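Local structure of magnesium transporter, putative (3KXR) at residues Q63-S68 / R78-I83; D86-L91 / I160-L165. The protein probably carries magnesium ions across the membrane, being represented here by a non-membrane portion that includes its pair of CBS domains. All coordinates share one frame; numbering follows the deposited sequence.

In the fold
Contact 1 lies within the first CBS domain, where the leading strand meets the helix that follows it. Contact 2 reaches from the loop just ahead of strand 90-94 to the last strand of the second CBS domain, so it ties the two CBS domains together. Their centres are about 11 Å apart, and strands 66-68 and 90-94 are neighbours in one sheet. They touch directly, for example where Leu-65 CD2 lies 3.1 Å from Asn-88 OD1, where Met-64 SE packs on Gly-161 CA, and where Arg-162 NE comes within 2.8 Å of Gln-63 O. Contact 1 thus belongs to the core of the first domain, and contact 2 to its junction with the second.

Contact 1. Residues Q63-S68 / R78-I83; sequences QMLVLS and RFFRRI
Leu-65 drops its branch point squarely onto the ring of Phe-79, packing the 63-68 segment of a CBS domain against the helix of its beta-alpha-beta unit (strand 66-68, helix 73-82, strand 90-94). CG of Leu-65 sits 3.9 Å from the centroid of the Phe-79 ring and 13° off its normal, a CH-pi contact over the centre of the face. Leu-65 has chi1 -94°, off the staggered positions, which places CG over that ring. The two side chains run antiparallel, each passing alongside the other. From that fork the methyls part company: Leu-65 CD1 stays with the rim at Phe-79 CE1 and also meets Ile-83 CG2 at 3.9 Å, just where the chain leaves the helix, while CD2 turns to Phe-80, 3.6 Å from CD1 of that ring and equally close to CE1. Phe-80 begins its side chain across the contact rather than into it, yet the end of its ring swings nearer.

Phe-79 too holds an unusual torsion, chi1 -140°, which brings its CG up to Leu-65 CG. Leu-67 comes up against the ring's edge, its CG 3.9 Å from Phe-79 CD2. Beyond this core, Trp-21 of the second subunit meets Phe-79 edge-to-face and makes a cation-pi contact with Arg-82. Arg-78 forms a salt bridge to Glu-20 of that same neighbouring subunit, and its NE lies over the centre of the Arg-82 guanidinium. Back on the strand side, the carbonyl oxygen of Val-66 lies in the plane of the Phe-79 ring, 3.4 Å from CE2.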
ATOM      1  N   GLN A  63     -16.604  -5.643   4.675  1.00 45.74           N
ATOM      2  CA  GLN A  63     -16.790  -6.848   3.839  1.00 45.71           C
ATOM      3  C   GLN A  63     -18.230  -7.284   3.751  1.00 44.51           C
ATOM      4  O   GLN A  63     -18.824  -7.697   4.737  1.00 44.33           O
ATOM      5  CB  GLN A  63     -15.987  -8.034   4.405  1.00 46.23           C
ATOM      6  CG  GLN A  63     -14.713  -8.233   3.693  1.00 50.12           C
ATOM      7  CD  GLN A  63     -13.714  -9.088   4.417  1.00 54.13           C
ATOM      8  OE1 GLN A  63     -13.529 -10.258   4.074  1.00 56.56           O
ATOM      9  NE2 GLN A  63     -13.004  -8.490   5.373  1.00 59.21           N
HETATM   10  N   MSE A  64     -18.793  -7.225   2.566  1.00 43.84           N
HETATM   11  CA  MSE A  64     -20.176  -7.558   2.420  1.00 44.16           C
HETATM   12  C   MSE A  64     -20.556  -7.752   0.975  1.00 43.05           C
HETATM   13  O   MSE A  64     -19.885  -7.324   0.073  1.00 42.77           O
HETATM   14  CB  MSE A  64     -21.025  -6.433   3.006  1.00 45.26           C
HETATM   15  CG  MSE A  64     -20.796  -5.115   2.310  1.00 48.47           C
HETATM   16 SE   MSE A  64     -21.861  -3.655   3.053  1.00 61.42          SE
HETATM   17  CE  MSE A  64     -20.841  -2.092   2.339  1.00 47.78           C
ATOM     18  N   LEU A  65     -21.682  -8.399   0.768  1.00 42.60           N
ATOM     19  CA  LEU A  65     -22.286  -8.472  -0.545  1.00 41.54           C
ATOM     20  C   LEU A  65     -23.202  -7.228  -0.754  1.00 40.57           C
ATOM     21  O   LEU A  65     -24.214  -7.056  -0.095  1.00 39.84           O
ATOM     22  CB  LEU A  65     -23.020  -9.820  -0.674  1.00 41.77           C
ATOM     23  CG  LEU A  65     -22.262 -11.012  -1.312  1.00 42.60           C
ATOM     24  CD1 LEU A  65     -20.833 -11.180  -0.881  1.00 37.26           C
ATOM     25  CD2 LEU A  65     -23.062 -12.294  -1.128  1.00 42.30           C
ATOM     26  N   VAL A  66     -22.802  -6.339  -1.658  1.00 40.10           N
ATOM     27  CA  VAL A  66     -23.596  -5.165  -2.000  1.00 39.53           C
ATOM     28  C   VAL A  66     -23.633  -4.963  -3.540  1.00 38.73           C
ATOM     29  O   VAL A  66     -22.649  -5.207  -4.230  1.00 38.87           O
ATOM     30  CB  VAL A  66     -23.039  -3.902  -1.277  1.00 39.98           C
ATOM     31  CG1 VAL A  66     -21.534  -3.809  -1.489  1.00 38.99           C
ATOM     32  CG2 VAL A  66     -23.745  -2.656  -1.749  1.00 39.30           C
ATOM     33  N   LEU A  67     -24.781  -4.548  -4.072  1.00 37.37           N
ATOM     34  CA  LEU A  67     -24.916  -4.218  -5.492  1.00 36.27           C
ATOM     35  C   LEU A  67     -25.761  -2.948  -5.635  1.00 36.51           C
ATOM     36  O   LEU A  67     -26.571  -2.616  -4.750  1.00 37.34           O
ATOM     37  CB  LEU A  67     -25.570  -5.391  -6.249  1.00 35.83           C
ATOM     38  CG  LEU A  67     -24.789  -6.700  -6.466  1.00 34.12           C
ATOM     39  CD1 LEU A  67     -25.659  -7.779  -7.038  1.00 31.79           C
ATOM     40  CD2 LEU A  67     -23.601  -6.439  -7.383  1.00 31.17           C
ATOM     41  N   SER A  68     -25.591  -2.233  -6.732  1.00 36.19           N
ATOM     42  CA  SER A  68     -26.367  -1.022  -6.954  1.00 36.99           C
ATOM     43  C   SER A  68     -27.773  -1.392  -7.424  1.00 36.66           C
ATOM     44  O   SER A  68     -28.075  -2.543  -7.726  1.00 36.12           O
ATOM     45  CB  SER A  68     -25.726  -0.119  -8.013  1.00 36.76           C
ATOM     46  OG  SER A  68     -25.895  -0.694  -9.316  1.00 38.83           O
ATOM     47  N   ARG A  78     -24.848 -14.889  -8.916  1.00 41.06           N
ATOM     48  CA  ARG A  78     -23.448 -15.122  -9.173  1.00 41.75           C
ATOM     49  C   ARG A  78     -22.587 -14.658  -7.978  1.00 42.57           C
ATOM     50  O   ARG A  78     -21.556 -15.251  -7.666  1.00 43.06           O
ATOM     51  CB  ARG A  78     -23.073 -14.420 -10.467  1.00 42.02           C
ATOM     52  CG  ARG A  78     -21.622 -14.437 -10.740  1.00 45.06           C
ATOM     53  CD  ARG A  78     -21.311 -14.023 -12.153  1.00 46.99           C
ATOM     54  NE  ARG A  78     -19.877 -14.163 -12.410  1.00 48.60           N
ATOM     55  CZ  ARG A  78     -19.213 -13.458 -13.316  1.00 50.09           C
ATOM     56  NH1 ARG A  78     -19.845 -12.551 -14.047  1.00 51.84           N
ATOM     57  NH2 ARG A  78     -17.919 -13.652 -13.493  1.00 49.78           N
ATOM     58  N   PHE A  79     -23.027 -13.618  -7.280  1.00 42.89           N
ATOM     59  CA  PHE A  79     -22.282 -13.121  -6.125  1.00 42.91           C
ATOM     60  C   PHE A  79     -22.263 -14.159  -5.004  1.00 42.91           C
ATOM     61  O   PHE A  79     -21.242 -14.402  -4.353  1.00 42.65           O
ATOM     62  CB  PHE A  79     -22.930 -11.821  -5.605  1.00 43.31           C
ATOM     63  CG  PHE A  79     -21.944 -10.751  -5.180  1.00 42.94           C
ATOM     64  CD1 PHE A  79     -20.658 -11.065  -4.775  1.00 42.71           C
ATOM     65  CD2 PHE A  79     -22.347  -9.420  -5.139  1.00 42.88           C
ATOM     66  CE1 PHE A  79     -19.784 -10.065  -4.365  1.00 43.03           C
ATOM     67  CE2 PHE A  79     -21.488  -8.406  -4.724  1.00 42.72           C
ATOM     68  CZ  PHE A  79     -20.210  -8.713  -4.338  1.00 43.57           C
ATOM     69  N   PHE A  80     -23.412 -14.766  -4.770  1.00 42.73           N
ATOM     70  CA  PHE A  80     -23.511 -15.726  -3.711  1.00 42.49           C
ATOM     71  C   PHE A  80     -22.729 -16.964  -4.077  1.00 42.78           C
ATOM     72  O   PHE A  80     -22.224 -17.616  -3.211  1.00 42.19           O
ATOM     73  CB  PHE A  80     -24.939 -16.141  -3.496  1.00 42.35           C
ATOM     74  CG  PHE A  80     -25.721 -15.214  -2.689  1.00 42.32           C
ATOM     75  CD1 PHE A  80     -25.393 -14.993  -1.376  1.00 42.82           C
ATOM     76  CD2 PHE A  80     -26.852 -14.599  -3.219  1.00 44.07           C
ATOM     77  CE1 PHE A  80     -26.150 -14.117  -0.605  1.00 43.46           C
ATOM     78  CE2 PHE A  80     -27.624 -13.743  -2.447  1.00 44.59           C
ATOM     79  CZ  PHE A  80     -27.261 -13.502  -1.132  1.00 44.78           C
ATOM     80  N   ARG A  81     -22.651 -17.303  -5.354  1.00 43.81           N
ATOM     81  CA  ARG A  81     -21.972 -18.545  -5.748  1.00 44.85           C
ATOM     82  C   ARG A  81     -20.441 -18.356  -5.834  1.00 45.48           C
ATOM     83  O   ARG A  81     -19.692 -19.313  -5.642  1.00 46.14           O
ATOM     84  CB  ARG A  81     -22.538 -19.123  -7.055  1.00 44.61           C
ATOM     85  CG  ARG A  81     -23.995 -19.713  -6.950  1.00 46.38           C
ATOM     86  CD  ARG A  81     -24.117 -21.110  -6.269  1.00 46.09           C
ATOM     87  N   ARG A  82     -19.970 -17.136  -6.079  1.00 45.84           N
ATOM     88  CA  ARG A  82     -18.546 -16.920  -6.343  1.00 46.25           C
ATOM     89  C   ARG A  82     -17.733 -16.487  -5.126  1.00 45.91           C
ATOM     90  O   ARG A  82     -16.544 -16.447  -5.183  1.00 45.66           O
ATOM     91  CB  ARG A  82     -18.396 -15.850  -7.412  1.00 46.68           C
ATOM     92  CG  ARG A  82     -18.602 -14.422  -6.853  1.00 50.04           C
ATOM     93  CD  ARG A  82     -18.788 -13.364  -7.935  1.00 52.50           C
ATOM     94  NE  ARG A  82     -17.675 -13.317  -8.897  1.00 54.18           N
ATOM     95  CZ  ARG A  82     -17.542 -12.399  -9.862  1.00 54.98           C
ATOM     96  NH1 ARG A  82     -18.441 -11.416 -10.010  1.00 53.56           N
ATOM     97  NH2 ARG A  82     -16.504 -12.473 -10.690  1.00 55.80           N
ATOM     98  N   ILE A  83     -18.390 -16.105  -4.049  1.00 46.49           N
ATOM     99  CA  ILE A  83     -17.729 -15.551  -2.871  1.00 46.72           C
ATOM    100  C   ILE A  83     -18.101 -16.381  -1.684  1.00 46.42           C
ATOM    101  O   ILE A  83     -19.264 -16.739  -1.523  1.00 46.61           O
ATOM    102  CB  ILE A  83     -18.227 -14.116  -2.567  1.00 46.69           C
ATOM    103  CG1 ILE A  83     -17.582 -13.115  -3.513  1.00 47.90           C
ATOM    104  CG2 ILE A  83     -17.872 -13.725  -1.211  1.00 47.95           C
ATOM    105  CD1 ILE A  83     -16.108 -13.434  -3.864  1.00 47.93           C
TER

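Contact 2. Residues D86-L91 / I160-L165; sequences DCNDNL and IGRVTL
Arg-162 takes hold of the backbone of the loop at Asp-86 and Cys-87 with the end of its guanidinium. NH1 and NH2 both reach the carbonyl oxygen of Asp-86. NH2 bonds at 2.8 Å from Asp-86 O with an N-H...O angle of 154°. NH1 lies 3.0 Å from the same Asp-86 O, with a more bent 140°. That oxygen lies within 3° of the guanidinium plane. NH1 also gives a weak bond to Cys-87 O, 2.8 Å away. Cys-87 has left-handed backbone angles, and the carbonyls before and after its CA both turn to the same arginine.

The loop and the strand come from successive CBS domains, the tandem pair known as a Bateman module, and here a buried side chain from the second secures a loop of the first. Glu-149, on the neighbouring strand of the second domain, extends the network: its OE1 makes a salt bridge with Arg-162 NH1, and its OE2 accepts from Asn-88 ND2 and from the backbone N of Asp-89 and of Asn-90. Arg-162 NE turns to Gln-63 O, at best a weak bond. Asn-88 ND2 adds a weak bond to Asn-90 O.

Over one face of the guanidinium, Thr-164 CG2 packs 3.5 Å from its plane, above the centre, and Cys-87 CB meets Thr-164 CB at 3.7 Å. Thr-164 OG1 faces elsewhere, N-capping helix 165-176 through the N of Ala-167, while Asp-86 OD2 makes a salt bridge with Arg-166 NE.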
ATOM      1  N   ASP A  86     -18.106 -15.264   5.730  1.00 42.06           N
ATOM      2  CA  ASP A  86     -18.650 -15.640   7.016  1.00 42.16           C
ATOM      3  C   ASP A  86     -20.030 -15.002   7.255  1.00 42.03           C
ATOM      4  O   ASP A  86     -20.245 -13.821   6.958  1.00 42.43           O
ATOM      5  CB  ASP A  86     -17.672 -15.217   8.119  1.00 42.35           C
ATOM      6  CG  ASP A  86     -17.997 -15.825   9.458  1.00 42.92           C
ATOM      7  OD1 ASP A  86     -18.366 -17.013   9.516  1.00 46.01           O
ATOM      8  OD2 ASP A  86     -17.874 -15.115  10.469  1.00 44.87           O
ATOM      9  N   CYS A  87     -20.959 -15.786   7.784  1.00 41.41           N
ATOM     10  CA  CYS A  87     -22.261 -15.282   8.190  1.00 41.43           C
ATOM     11  C   CYS A  87     -22.928 -14.487   7.132  1.00 41.78           C
ATOM     12  O   CYS A  87     -23.320 -13.353   7.361  1.00 40.84           O
ATOM     13  CB  CYS A  87     -22.138 -14.365   9.389  1.00 41.95           C
ATOM     14  SG  CYS A  87     -22.011 -15.258  10.857  1.00 41.44           S
ATOM     15  N   ASN A  88     -23.073 -15.087   5.969  1.00 42.18           N
ATOM     16  CA  ASN A  88     -23.573 -14.360   4.862  1.00 42.33           C
ATOM     17  C   ASN A  88     -24.675 -15.118   4.225  1.00 42.28           C
ATOM     18  O   ASN A  88     -24.464 -16.212   3.743  1.00 42.31           O
ATOM     19  CB  ASN A  88     -22.475 -14.143   3.856  1.00 42.87           C
ATOM     20  CG  ASN A  88     -22.969 -13.437   2.612  1.00 45.35           C
ATOM     21  OD1 ASN A  88     -22.724 -13.915   1.505  1.00 47.97           O
ATOM     22  ND2 ASN A  88     -23.674 -12.297   2.786  1.00 43.03           N
ATOM     23  N   ASP A  89     -25.869 -14.554   4.237  1.00 42.35           N
ATOM     24  CA  ASP A  89     -26.887 -15.043   3.329  1.00 43.08           C
ATOM     25  C   ASP A  89     -27.837 -13.961   2.840  1.00 41.49           C
ATOM     26  O   ASP A  89     -28.936 -14.263   2.405  1.00 41.04           O
ATOM     27  CB  ASP A  89     -27.644 -16.201   3.965  1.00 43.95           C
ATOM     28  CG  ASP A  89     -28.604 -15.734   4.995  1.00 48.97           C
ATOM     29  OD1 ASP A  89     -28.517 -14.527   5.384  1.00 54.39           O
ATOM     30  OD2 ASP A  89     -29.465 -16.558   5.378  1.00 55.44           O
ATOM     31  N   ASN A  90     -27.381 -12.712   2.888  1.00 40.80           N
ATOM     32  CA  ASN A  90     -28.133 -11.580   2.396  1.00 40.26           C
ATOM     33  C   ASN A  90     -27.230 -10.718   1.558  1.00 39.83           C
ATOM     34  O   ASN A  90     -26.011 -10.767   1.664  1.00 39.54           O
ATOM     35  CB  ASN A  90     -28.712 -10.763   3.556  1.00 40.16           C
ATOM     36  CG  ASN A  90     -29.864 -11.440   4.203  1.00 41.06           C
ATOM     37  OD1 ASN A  90     -30.500 -12.292   3.603  1.00 46.56           O
ATOM     38  ND2 ASN A  90     -30.150 -11.087   5.433  1.00 43.42           N
ATOM     39  N   LEU A  91     -27.850  -9.891   0.741  1.00 39.48           N
ATOM     40  CA  LEU A  91     -27.105  -8.985  -0.115  1.00 38.96           C
ATOM     41  C   LEU A  91     -27.806  -7.622  -0.099  1.00 37.87           C
ATOM     42  O   LEU A  91     -29.040  -7.545  -0.082  1.00 38.04           O
ATOM     43  CB  LEU A  91     -27.014  -9.618  -1.492  1.00 39.13           C
ATOM     44  CG  LEU A  91     -26.293  -8.972  -2.653  1.00 39.21           C
ATOM     45  CD1 LEU A  91     -25.861 -10.063  -3.637  1.00 37.97           C
ATOM     46  CD2 LEU A  91     -27.268  -8.015  -3.281  1.00 40.68           C
ATOM     47  N   ILE A 160     -22.512   1.622   5.288  1.00 39.47           N
ATOM     48  CA  ILE A 160     -21.073   1.604   5.524  1.00 39.88           C
ATOM     49  C   ILE A 160     -20.486   0.212   5.772  1.00 40.03           C
ATOM     50  O   ILE A 160     -19.263   0.044   5.731  1.00 41.20           O
ATOM     51  CB  ILE A 160     -20.677   2.537   6.652  1.00 40.13           C
ATOM     52  CG1 ILE A 160     -21.200   2.007   7.980  1.00 41.15           C
ATOM     53  CG2 ILE A 160     -21.184   3.966   6.352  1.00 40.64           C
ATOM     54  CD1 ILE A 160     -20.987   2.997   9.131  1.00 42.08           C
ATOM     55  N   GLY A 161     -21.325  -0.787   6.012  1.00 39.54           N
ATOM     56  CA  GLY A 161     -20.823  -2.143   6.287  1.00 38.95           C
ATOM     57  C   GLY A 161     -21.855  -3.023   6.966  1.00 38.12           C
ATOM     58  O   GLY A 161     -23.041  -2.727   6.943  1.00 37.73           O
ATOM     59  N   ARG A 162     -21.409  -4.106   7.587  1.00 37.50           N
ATOM     60  CA  ARG A 162     -22.345  -5.007   8.251  1.00 37.05           C
ATOM     61  C   ARG A 162     -21.797  -5.479   9.585  1.00 36.99           C
ATOM     62  O   ARG A 162     -20.603  -5.374   9.834  1.00 35.86           O
ATOM     63  CB  ARG A 162     -22.597  -6.215   7.367  1.00 36.58           C
ATOM     64  CG  ARG A 162     -21.465  -7.195   7.389  1.00 36.60           C
ATOM     65  CD  ARG A 162     -21.607  -8.253   6.335  1.00 36.07           C
ATOM     66  NE  ARG A 162     -20.480  -9.166   6.406  1.00 37.35           N
ATOM     67  CZ  ARG A 162     -20.528 -10.496   6.512  1.00 37.65           C
ATOM     68  NH1 ARG A 162     -21.669 -11.180   6.560  1.00 39.92           N
ATOM     69  NH2 ARG A 162     -19.396 -11.163   6.580  1.00 36.67           N
ATOM     70  N   VAL A 163     -22.685  -6.013  10.417  1.00 37.10           N
ATOM     71  CA  VAL A 163     -22.282  -6.714  11.608  1.00 37.89           C
ATOM     72  C   VAL A 163     -22.825  -8.110  11.583  1.00 36.92           C
ATOM     73  O   VAL A 163     -23.966  -8.301  11.245  1.00 37.82           O
ATOM     74  CB  VAL A 163     -22.838  -6.039  12.817  1.00 39.01           C
ATOM     75  CG1 VAL A 163     -22.467  -6.859  14.052  1.00 39.62           C
ATOM     76  CG2 VAL A 163     -22.238  -4.656  12.907  1.00 40.77           C
ATOM     77  N   THR A 164     -22.020  -9.085  11.944  1.00 36.69           N
ATOM     78  CA  THR A 164     -22.445 -10.466  11.850  1.00 36.78           C
ATOM     79  C   THR A 164     -22.942 -11.049  13.176  1.00 37.17           C
ATOM     80  O   THR A 164     -22.658 -10.531  14.237  1.00 38.54           O
ATOM     81  CB  THR A 164     -21.316 -11.341  11.394  1.00 36.39           C
ATOM     82  OG1 THR A 164     -20.289 -11.275  12.374  1.00 38.31           O
ATOM     83  CG2 THR A 164     -20.762 -10.913  10.040  1.00 34.25           C
ATOM     84  N   LEU A 165     -23.673 -12.150  13.098  1.00 37.39           N
ATOM     85  CA  LEU A 165     -24.072 -12.866  14.290  1.00 37.68           C
ATOM     86  C   LEU A 165     -22.857 -13.290  15.122  1.00 38.00           C
ATOM     87  O   LEU A 165     -22.859 -13.166  16.325  1.00 38.12           O
ATOM     88  CB  LEU A 165     -24.922 -14.086  13.932  1.00 37.06           C
ATOM     89  CG  LEU A 165     -25.395 -14.895  15.138  1.00 36.56           C
ATOM     90  CD1 LEU A 165     -26.142 -14.055  16.193  1.00 36.63           C
ATOM     91  CD2 LEU A 165     -26.271 -15.963  14.647  1.00 34.17           C
TER